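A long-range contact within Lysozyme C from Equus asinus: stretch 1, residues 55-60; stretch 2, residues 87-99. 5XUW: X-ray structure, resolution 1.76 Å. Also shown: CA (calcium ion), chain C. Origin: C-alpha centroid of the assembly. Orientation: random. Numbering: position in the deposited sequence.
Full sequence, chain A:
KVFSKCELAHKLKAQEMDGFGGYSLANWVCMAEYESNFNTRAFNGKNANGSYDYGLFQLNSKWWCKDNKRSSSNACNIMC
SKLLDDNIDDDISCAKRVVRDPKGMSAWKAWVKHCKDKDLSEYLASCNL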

# COMPACT_ATOMS: atom_id res chain seq x y z
N GLY A 55 1.22 8.11 -0.83
CA GLY A 55 1.27 7.51 0.49
C GLY A 55 2.01 6.20 0.60
O GLY A 55 2.72 5.79 -0.33
N LEU A 56 1.81 5.56 1.74
CA LEU A 56 2.49 4.31 2.11
C LEU A 56 2.30 3.19 1.08
O LEU A 56 3.23 2.42 0.84
CB LEU A 56 1.95 3.83 3.47
CG LEU A 56 2.59 2.63 4.16
CD1 LEU A 56 4.02 2.94 4.55
CD2 LEU A 56 1.79 2.25 5.38
N PHE A 57 1.09 3.11 0.52
CA PHE A 57 0.76 2.11 -0.49
C PHE A 57 0.69 2.67 -1.91
O PHE A 57 0.22 1.98 -2.81
CB PHE A 57 -0.56 1.42 -0.15
CG PHE A 57 -0.62 0.86 1.24
CD1 PHE A 57 0.40 0.06 1.75
CD2 PHE A 57 -1.74 1.09 2.04
CE1 PHE A 57 0.33 -0.47 3.03
CE2 PHE A 57 -1.83 0.55 3.32
CZ PHE A 57 -0.79 -0.24 3.81
N GLN A 58 1.15 3.91 -2.11
CA GLN A 58 1.25 4.52 -3.43
C GLN A 58 -0.02 4.33 -4.26
O GLN A 58 -0.00 3.81 -5.37
CB GLN A 58 2.50 3.99 -4.14
CG GLN A 58 3.79 4.52 -3.54
CD GLN A 58 4.00 5.99 -3.85
OE1 GLN A 58 4.47 6.35 -4.93
NE2 GLN A 58 3.64 6.86 -2.90
N LEU A 59 -1.12 4.81 -3.69
CA LEU A 59 -2.44 4.68 -4.29
C LEU A 59 -2.66 5.79 -5.31
O LEU A 59 -2.40 6.96 -5.02
CB LEU A 59 -3.51 4.70 -3.21
CG LEU A 59 -3.37 3.60 -2.16
CD1 LEU A 59 -4.20 3.91 -0.93
CD2 LEU A 59 -3.71 2.24 -2.74
N ASN A 60 -3.07 5.41 -6.52
CA ASN A 60 -3.10 6.33 -7.65
C ASN A 60 -4.36 7.18 -7.75
O ASN A 60 -5.45 6.78 -7.34
CB ASN A 60 -2.81 5.60 -8.98
CG ASN A 60 -3.95 4.75 -9.47
OD1 ASN A 60 -5.05 5.24 -9.74
ND2 ASN A 60 -3.70 3.45 -9.62
CA CA C . -4.31 8.26 5.93
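Stretch 2 (87-99) NIDDDISCAKRVV

Stretch 2 is mostly α-helix: Ile88 takes the N-cap position, and residues 89 to 99 follow with i to i+4 backbone hydrogen bonds, such as Ala95 N to Asp91 O at 2.9 Å. It lies against a type I turn, Gly55 to Gln58, and the start of the strand at Leu59. The backbones come nearest at Phe57 and Asp91, whose CA atoms are 7.1 Å apart. As stretch 1 proceeds from Leu56 to Leu59, its partners move from Ile88 to Val98, so the two stretches run in broadly the same sense.

Apolar packing supplies most of the contact. Leu56 CD2 meets Ile88 CD1 at 3.7 Å, two branched aliphatic side chains in van der Waals contact beside the helix start, apolar and buried, as Leu and Ile suit. The Phe57 ring lies along the next turn: its CE2 is 3.9 Å from Ile92 CG1, although the CA-to-CB bond of Ile92 points away, and its CD2 is 3.8 Å from Ala95 CB. The small methyl of Ala95 suits this close approach of an aromatic ring. The ring also presents its edge to the helix backbone, with CD2 3.6 Å from Asp91 O. Farther along, the forked, buried Leu59 side chain offers a methyl to each of two apolar neighbours one helical turn apart, CD1 to Cys94 SG at 3.7 Å and CD2 to Val98 CG2 at 3.9 Å.

No direct hydrogen bond crosses the interface; water links its polar groups instead. Water 1 accepts from Leu56 N (2.8 Å) and lies 2.9 Å from Asp91 OD2; water 2 accepts from Phe57 N (3.0 Å) and donates to Asp91 OD2 (2.8 Å). Gly55, with positive phi, leaves room here, since a CB would lie tightly against that oxygen.

The other carboxylate oxygen, Asp91 OD1, binds calcium at 2.5 Å, alongside Asp90 OD1 and Asn87 O, both at 2.4 Å from the ion. A carboxylate suits Asp91's buried place because its two oxygens serve metal and waters at once.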

# COMPACT_ATOMS: atom_id res chain seq x y z
N ASN A 87 -1.97 8.65 9.99
CA ASN A 87 -2.82 7.51 10.28
C ASN A 87 -3.15 6.79 8.98
O ASN A 87 -3.53 7.43 8.02
CB ASN A 87 -4.10 7.95 10.98
CG ASN A 87 -4.85 6.78 11.56
OD1 ASN A 87 -4.54 6.30 12.66
ND2 ASN A 87 -5.83 6.30 10.83
N ILE A 88 -3.01 5.46 8.96
CA ILE A 88 -3.14 4.70 7.71
C ILE A 88 -4.39 3.82 7.63
O ILE A 88 -4.50 2.99 6.74
CB ILE A 88 -1.87 3.85 7.41
CG1 ILE A 88 -1.64 2.77 8.47
CG2 ILE A 88 -0.66 4.74 7.28
CD1 ILE A 88 -0.68 1.68 8.03
N ASP A 89 -5.32 4.00 8.55
CA ASP A 89 -6.56 3.22 8.52
C ASP A 89 -7.30 3.36 7.20
O ASP A 89 -7.76 2.36 6.64
CB ASP A 89 -7.48 3.57 9.68
CG ASP A 89 -6.95 3.09 11.02
OD1 ASP A 89 -5.94 2.36 11.05
OD2 ASP A 89 -7.54 3.45 12.06
N ASP A 90 -7.42 4.59 6.69
CA ASP A 90 -8.10 4.81 5.41
C ASP A 90 -7.26 4.32 4.23
O ASP A 90 -7.80 3.79 3.25
CB ASP A 90 -8.62 6.25 5.23
CG ASP A 90 -7.57 7.31 5.48
OD1 ASP A 90 -6.36 7.00 5.54
OD2 ASP A 90 -7.97 8.50 5.63
N ASP A 91 -5.94 4.44 4.35
CA ASP A 91 -5.01 3.81 3.36
C ASP A 91 -5.22 2.30 3.30
O ASP A 91 -5.27 1.70 2.21
CB ASP A 91 -3.54 4.07 3.69
CG ASP A 91 -3.20 5.54 3.80
OD1 ASP A 91 -3.73 6.20 4.72
OD2 ASP A 91 -2.37 6.03 3.01
N ILE A 92 -5.35 1.69 4.48
CA ILE A 92 -5.56 0.23 4.58
C ILE A 92 -6.90 -0.17 3.97
O ILE A 92 -6.99 -1.14 3.21
CB ILE A 92 -5.47 -0.25 6.04
CG1 ILE A 92 -4.01 -0.19 6.52
CG2 ILE A 92 -6.04 -1.65 6.21
CD1 ILE A 92 -3.86 -0.26 8.03
N SER A 93 -7.96 0.54 4.34
CA SER A 93 -9.27 0.25 3.76
C SER A 93 -9.24 0.34 2.24
O SER A 93 -9.85 -0.49 1.57
CB SER A 93 -10.34 1.15 4.34
OG SER A 93 -9.98 2.49 4.20
N CYS A 94 -8.52 1.32 1.69
CA CYS A 94 -8.39 1.46 0.25
C CYS A 94 -7.56 0.34 -0.38
O CYS A 94 -7.94 -0.21 -1.42
CB CYS A 94 -7.81 2.83 -0.11
SG CYS A 94 -7.71 3.17 -1.89
N ALA A 95 -6.45 -0.02 0.26
CA ALA A 95 -5.62 -1.13 -0.24
C ALA A 95 -6.40 -2.47 -0.26
O ALA A 95 -6.24 -3.29 -1.18
CB ALA A 95 -4.35 -1.26 0.57
N LYS A 96 -7.26 -2.66 0.74
CA LYS A 96 -8.18 -3.81 0.76
C LYS A 96 -9.09 -3.82 -0.48
O LYS A 96 -9.30 -4.88 -1.07
CB LYS A 96 -9.01 -3.81 2.05
CG LYS A 96 -8.24 -4.21 3.29
CD LYS A 96 -9.10 -4.13 4.53
CE LYS A 96 -8.35 -4.61 5.76
NZ LYS A 96 -9.21 -4.60 6.97
N ARG A 97 -9.62 -2.66 -0.87
CA ARG A 97 -10.39 -2.54 -2.12
C ARG A 97 -9.50 -2.84 -3.33
O ARG A 97 -9.89 -3.62 -4.21
CB ARG A 97 -11.08 -1.14 -2.20
CG ARG A 97 -11.67 -0.70 -3.55
CD ARG A 97 -12.96 -1.42 -3.95
NE ARG A 97 -13.42 -1.08 -5.32
CZ ARG A 97 -12.83 -1.45 -6.46
NH1 ARG A 97 -11.72 -2.20 -6.45
NH2 ARG A 97 -13.33 -1.07 -7.64
N VAL A 98 -8.28 -2.30 -3.35
CA VAL A 98 -7.39 -2.51 -4.49
C VAL A 98 -7.08 -3.99 -4.72
O VAL A 98 -7.20 -4.46 -5.86
CB VAL A 98 -6.06 -1.71 -4.37
CG1 VAL A 98 -5.13 -2.03 -5.54
CG2 VAL A 98 -6.34 -0.21 -4.29
N VAL A 99 -6.72 -4.73 -3.67
CA VAL A 99 -6.32 -6.16 -3.85
C VAL A 99 -7.42 -7.07 -4.33
O VAL A 99 -7.12 -8.13 -4.87
CB VAL A 99 -5.82 -6.96 -2.61
CG1 VAL A 99 -4.32 -7.00 -2.51
CG2 VAL A 99 -6.59 -6.68 -1.33
O HOH W 1 0.27 6.93 3.70
O HOH W 2 -1.17 5.02 0.68
O HOH W 3 -5.94 9.14 7.39
O HOH W 4 -1.95 8.25 5.45